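Local coordinates for major capsid protein P2 (Pseudoalteromonas phage pm2, PDB 2VVF) that forms the capsid shell of a membrane-containing marine bacteriophage, assembling as a homotrimer of double jelly-roll subunits, at residues A[182-194]-A[232-244]. Residues are numbered along the deposited sequence; the frame is centred on the assembly and turned at random.
Sequences VDAVEFQIDGTKW and SVLLDQMIQDLRL
Asp-190 and the backbone of Gln-240 and Asp-241 show how a carboxylate can finish off an antiparallel strand pair just beyond its last bridge. Two amides converge on one oxygen: Gln-240 N reaches the syn lone pair of Asp-190 OD1 at 2.6 Å, while Asp-241 N meets the same OD1 at 2.8 Å, nearly along the C-O axis. With CG beside its own backbone N (chi1 -70°), the Asp-190 carboxylate lies on the side of the N-H that bonds Asp-241 O at 2.7 Å, and three bonds hold the 240-241 backbone. Regular pairing follows: Gln-188 and Arg-243 exchange two backbone hydrogen bonds, Gln-188 N to Arg-243 O at 3.1 Å and almost straight (173°), Arg-243 N to Gln-188 O at 2.9 Å. Their side chains run alongside each other on one face of the sheet, amide and guanidinium planes nearly perpendicular. Phe-187, Ile-189, Leu-242 and Leu-244 make the other face apolar. There Leu-244 CD1 sits in the plane of the Phe-187 ring, at its edge, and Leu-242 runs alongside Ile-189 and slants across the Phe-187 ring. Val-233, from the facing sheet, and Ile-239, from the connecting loop, close over this face: Ile-189 CD1 meets Val-233 CG1 tip to tip at 3.7 Å, and Ile-189 CG2 packs on Ile-239 CG2 at 3.5 Å.

In the second shell, Arg-243 NE bonds Asp-241 OD2 at 3.1 Å within a salt bridge, and Arg-243 NH1 pairs with Glu-160; Gln-188 OE1 accepts from Lys-245 NZ. The type I' turn from Ile-189 to Thr-192 reverses the chain into strand 192-199. Strands 182-189 and 242-248 are the central pair of a four-stranded jelly-roll sheet, flanked by 157-161 and 192-199. The apolar face of this sheet packs against strands 171-178 and 218-222 of the other sheet of the jelly roll, with Met-1 of a neighbouring subunit reaching Phe-187 and Val-233.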
loop_
_atom_site.group_PDB
_atom_site.type_symbol
_atom_site.label_atom_id
_atom_site.label_comp_id
_atom_site.label_asym_id
_atom_site.label_seq_id
_atom_site.Cartn_x
_atom_site.Cartn_y
_atom_site.Cartn_z
ATOM N N VAL A 182 16.572 -1.736 -27.163
ATOM C CA VAL A 182 16.179 -0.347 -26.950
ATOM C C VAL A 182 17.015 0.292 -25.841
ATOM O O VAL A 182 17.019 -0.179 -24.704
ATOM C CB VAL A 182 14.665 -0.211 -26.693
ATOM C CG1 VAL A 182 14.303 1.234 -26.380
ATOM C CG2 VAL A 182 13.879 -0.711 -27.898
ATOM N N ASP A 183 17.742 1.348 -26.189
ATOM C CA ASP A 183 18.612 2.041 -25.242
ATOM C C ASP A 183 17.896 3.182 -24.527
ATOM O O ASP A 183 17.973 3.312 -23.303
ATOM C CB ASP A 183 19.844 2.593 -25.963
ATOM C CG ASP A 183 20.784 1.503 -26.429
ATOM O OD1 ASP A 183 20.996 0.531 -25.671
ATOM O OD2 ASP A 183 21.319 1.622 -27.553
ATOM N N ALA A 184 17.230 4.028 -25.304
ATOM C CA ALA A 184 16.523 5.173 -24.752
ATOM C C ALA A 184 15.317 5.511 -25.613
ATOM O O ALA A 184 15.259 5.145 -26.787
ATOM C CB ALA A 184 17.454 6.371 -24.648
ATOM N N VAL A 185 14.354 6.204 -25.019
ATOM C CA VAL A 185 13.143 6.588 -25.725
ATOM C C VAL A 185 12.732 7.999 -25.342
ATOM O O VAL A 185 13.022 8.467 -24.243
ATOM C CB VAL A 185 11.993 5.585 -25.471
ATOM C CG1 VAL A 185 10.717 6.041 -26.174
ATOM C CG2 VAL A 185 12.395 4.186 -25.921
ATOM N N GLU A 186 12.057 8.675 -26.262
ATOM C CA GLU A 186 11.590 10.032 -26.034
ATOM C C GLU A 186 10.140 10.118 -26.490
ATOM O O GLU A 186 9.783 9.600 -27.547
ATOM C CB GLU A 186 12.449 11.020 -26.828
ATOM C CG GLU A 186 11.972 12.463 -26.772
ATOM C CD GLU A 186 12.823 13.386 -27.624
ATOM O OE1 GLU A 186 14.062 13.235 -27.611
ATOM O OE2 GLU A 186 12.253 14.256 -28.315
ATOM N N PHE A 187 9.299 10.747 -25.678
ATOM C CA PHE A 187 7.893 10.889 -26.025
ATOM C C PHE A 187 7.498 12.356 -26.104
ATOM O O PHE A 187 7.800 13.138 -25.206
ATOM C CB PHE A 187 7.004 10.156 -25.018
ATOM C CG PHE A 187 5.535 10.296 -25.297
ATOM C CD1 PHE A 187 4.925 9.535 -26.283
ATOM C CD2 PHE A 187 4.763 11.201 -24.584
ATOM C CE1 PHE A 187 3.572 9.669 -26.547
ATOM C CE2 PHE A 187 3.412 11.340 -24.842
ATOM C CZ PHE A 187 2.814 10.571 -25.825
ATOM N N GLN A 188 6.824 12.729 -27.184
ATOM C CA GLN A 188 6.397 14.110 -27.355
ATOM C C GLN A 188 5.035 14.234 -28.019
ATOM O O GLN A 188 4.616 13.365 -28.784
ATOM C CB GLN A 188 7.441 14.908 -28.132
ATOM C CG GLN A 188 7.788 14.328 -29.488
ATOM C CD GLN A 188 8.690 15.242 -30.293
ATOM O OE1 GLN A 188 9.905 15.269 -30.093
ATOM N NE2 GLN A 188 8.094 16.010 -31.198
ATOM N N ILE A 189 4.346 15.323 -27.706
ATOM C CA ILE A 189 3.035 15.603 -28.270
ATOM C C ILE A 189 3.023 17.052 -28.731
ATOM O O ILE A 189 3.135 17.968 -27.918
ATOM C CB ILE A 189 1.912 15.342 -27.245
ATOM C CG1 ILE A 189 1.907 13.872 -26.816
ATOM C CG2 ILE A 189 0.559 15.734 -27.824
ATOM C CD1 ILE A 189 0.984 13.578 -25.657
ATOM N N ASP A 190 2.920 17.254 -30.039
ATOM C CA ASP A 190 2.907 18.600 -30.601
ATOM C C ASP A 190 4.206 19.341 -30.299
ATOM O O ASP A 190 4.190 20.512 -29.912
ATOM C CB ASP A 190 1.714 19.395 -30.062
ATOM C CG ASP A 190 0.387 18.891 -30.596
ATOM O OD1 ASP A 190 0.378 18.267 -31.678
ATOM O OD2 ASP A 190 -0.647 19.123 -29.937
ATOM N N GLY A 191 5.330 18.654 -30.474
ATOM C CA GLY A 191 6.640 19.251 -30.236
ATOM C C GLY A 191 7.054 19.221 -28.766
ATOM O O GLY A 191 8.241 19.165 -28.450
ATOM N N THR A 192 6.073 19.269 -27.871
ATOM C CA THR A 192 6.348 19.254 -26.437
ATOM C C THR A 192 6.914 17.911 -25.986
ATOM O O THR A 192 6.286 16.868 -26.169
ATOM C CB THR A 192 5.107 19.640 -25.619
ATOM O OG1 THR A 192 4.741 20.993 -25.915
ATOM C CG2 THR A 192 5.388 19.507 -24.131
ATOM N N LYS A 193 8.102 17.946 -25.393
ATOM C CA LYS A 193 8.764 16.736 -24.923
ATOM C C LYS A 193 8.344 16.380 -23.501
ATOM O O LYS A 193 8.958 16.821 -22.529
ATOM C CB LYS A 193 10.284 16.904 -24.994
ATOM C CG LYS A 193 11.023 15.673 -25.482
ATOM C CD LYS A 193 12.517 15.935 -25.588
ATOM C CE LYS A 193 12.802 17.160 -26.442
ATOM N NZ LYS A 193 14.229 17.221 -26.861
ATOM N N TRP A 194 7.301 15.566 -23.386
ATOM C CA TRP A 194 6.797 15.148 -22.084
ATOM C C TRP A 194 7.736 14.159 -21.409
ATOM O O TRP A 194 7.803 14.079 -20.181
ATOM C CB TRP A 194 5.391 14.573 -22.222
ATOM C CG TRP A 194 4.377 15.635 -22.493
ATOM C CD1 TRP A 194 3.844 15.972 -23.704
ATOM C CD2 TRP A 194 3.858 16.577 -21.549
ATOM N NE1 TRP A 194 2.989 17.040 -23.563
ATOM C CE2 TRP A 194 2.978 17.428 -22.248
ATOM C CE3 TRP A 194 4.028 16.765 -20.175
ATOM C CZ2 TRP A 194 2.268 18.446 -21.618
ATOM C CZ3 TRP A 194 3.324 17.778 -19.551
ATOM C CH2 TRP A 194 2.459 18.608 -20.273
ATOM N N SER A 232 -2.682 10.334 -17.258
ATOM C CA SER A 232 -2.584 9.636 -18.531
ATOM C C SER A 232 -2.734 10.608 -19.696
ATOM O O SER A 232 -3.212 11.729 -19.527
ATOM C CB SER A 232 -3.647 8.539 -18.621
ATOM O OG SER A 232 -4.949 9.094 -18.613
ATOM N N VAL A 233 -2.321 10.168 -20.880
ATOM C CA VAL A 233 -2.406 10.993 -22.077
ATOM C C VAL A 233 -3.846 11.132 -22.566
ATOM O O VAL A 233 -4.488 10.145 -22.927
ATOM C CB VAL A 233 -1.493 10.453 -23.196
ATOM C CG1 VAL A 233 -1.650 11.285 -24.461
ATOM C CG2 VAL A 233 -0.042 10.423 -22.739
ATOM N N LEU A 234 -4.346 12.363 -22.586
ATOM C CA LEU A 234 -5.694 12.627 -23.071
ATOM C C LEU A 234 -5.633 12.898 -24.569
ATOM O O LEU A 234 -5.115 13.925 -25.003
ATOM C CB LEU A 234 -6.312 13.827 -22.352
ATOM C CG LEU A 234 -7.673 14.263 -22.904
ATOM C CD1 LEU A 234 -8.629 13.080 -22.974
ATOM C CD2 LEU A 234 -8.267 15.388 -22.073
ATOM N N LEU A 235 -6.140 11.955 -25.355
ATOM C CA LEU A 235 -6.120 12.087 -26.805
ATOM C C LEU A 235 -7.050 13.194 -27.297
ATOM O O LEU A 235 -8.125 12.934 -27.837
ATOM C CB LEU A 235 -6.426 10.747 -27.471
ATOM C CG LEU A 235 -5.357 9.680 -27.207
ATOM C CD1 LEU A 235 -5.772 8.331 -27.767
ATOM C CD2 LEU A 235 -4.014 10.109 -27.776
ATOM N N ASP A 236 -6.605 14.432 -27.093
ATOM C CA ASP A 236 -7.341 15.625 -27.493
ATOM C C ASP A 236 -7.532 15.667 -29.003
ATOM O O ASP A 236 -6.581 15.476 -29.765
ATOM C CB ASP A 236 -6.581 16.876 -27.045
ATOM C CG ASP A 236 -7.486 18.080 -26.855
ATOM O OD1 ASP A 236 -7.957 18.644 -27.865
ATOM O OD2 ASP A 236 -7.704 18.481 -25.694
ATOM N N GLN A 237 -8.759 15.955 -29.428
ATOM C CA GLN A 237 -9.094 16.049 -30.844
ATOM C C GLN A 237 -8.293 17.153 -31.527
ATOM O O GLN A 237 -8.462 17.406 -32.720
ATOM C CB GLN A 237 -10.588 16.324 -30.993
ATOM C CG GLN A 237 -11.122 16.303 -32.388
ATOM C CD GLN A 237 -12.622 16.398 -32.400
ATOM O OE1 GLN A 237 -13.287 16.403 -31.383
ATOM N NE2 GLN A 237 -13.153 16.388 -33.546
ATOM N N MET A 238 -7.420 17.807 -30.769
ATOM C CA MET A 238 -6.609 18.899 -31.298
ATOM C C MET A 238 -5.114 18.596 -31.383
ATOM O O MET A 238 -4.345 19.405 -31.900
ATOM C CB MET A 238 -6.848 20.184 -30.504
ATOM C CG MET A 238 -6.821 21.443 -31.358
ATOM S SD MET A 238 -8.386 22.334 -31.355
ATOM C CE MET A 238 -8.257 23.194 -29.800
ATOM N N ILE A 239 -4.703 17.434 -30.885
ATOM C CA ILE A 239 -3.297 17.046 -30.951
ATOM C C ILE A 239 -2.906 16.852 -32.411
ATOM O O ILE A 239 -3.582 16.139 -33.153
ATOM C CB ILE A 239 -3.010 15.777 -30.127
ATOM C CG1 ILE A 239 -3.034 16.093 -28.630
ATOM C CG2 ILE A 239 -1.667 15.178 -30.528
ATOM C CD1 ILE A 239 -2.969 14.864 -27.745
ATOM N N GLN A 240 -1.819 17.497 -32.820
ATOM C CA GLN A 240 -1.355 17.410 -34.199
ATOM C C GLN A 240 -0.304 16.327 -34.393
ATOM O O GLN A 240 -0.209 15.730 -35.466
ATOM C CB GLN A 240 -0.800 18.759 -34.660
ATOM C CG GLN A 240 -1.220 19.153 -36.064
ATOM C CD GLN A 240 -2.665 19.603 -36.131
ATOM O OE1 GLN A 240 -2.965 20.788 -35.996
ATOM N NE2 GLN A 240 -3.571 18.652 -36.327
ATOM N N ASP A 241 0.493 16.083 -33.359
ATOM C CA ASP A 241 1.558 15.091 -33.441
ATOM C C ASP A 241 1.791 14.344 -32.131
ATOM O O ASP A 241 2.044 14.948 -31.089
ATOM C CB ASP A 241 2.860 15.747 -33.912
ATOM C CG ASP A 241 3.898 14.736 -34.363
ATOM O OD1 ASP A 241 3.654 14.033 -35.368
ATOM O OD2 ASP A 241 4.966 14.654 -33.722
ATOM N N LEU A 242 1.706 13.021 -32.204
ATOM C CA LEU A 242 1.950 12.144 -31.066
ATOM C C LEU A 242 3.112 11.268 -31.524
ATOM O O LEU A 242 2.925 10.331 -32.303
ATOM C CB LEU A 242 0.713 11.287 -30.790
ATOM C CG LEU A 242 0.588 10.591 -29.434
ATOM C CD1 LEU A 242 1.808 9.728 -29.146
ATOM C CD2 LEU A 242 0.354 11.599 -28.323
ATOM N N ARG A 243 4.321 11.626 -31.103
ATOM C CA ARG A 243 5.515 10.939 -31.572
ATOM C C ARG A 243 6.341 10.198 -30.528
ATOM O O ARG A 243 6.396 10.584 -29.361
ATOM C CB ARG A 243 6.399 11.922 -32.340
ATOM C CG ARG A 243 7.679 11.332 -32.891
ATOM C CD ARG A 243 8.329 12.311 -33.848
ATOM N NE ARG A 243 7.342 12.971 -34.697
ATOM C CZ ARG A 243 7.052 12.591 -35.937
ATOM N NH1 ARG A 243 7.682 11.558 -36.478
ATOM N NH2 ARG A 243 6.135 13.245 -36.636
ATOM N N LEU A 244 7.019 9.152 -30.985
ATOM C CA LEU A 244 7.881 8.337 -30.141
ATOM C C LEU A 244 9.230 8.200 -30.842
ATOM O O LEU A 244 9.297 7.741 -31.980
ATOM C CB LEU A 244 7.258 6.951 -29.953
ATOM C CG LEU A 244 7.402 6.238 -28.608
ATOM C CD1 LEU A 244 6.799 7.067 -27.484
ATOM C CD2 LEU A 244 6.740 4.870 -28.674
#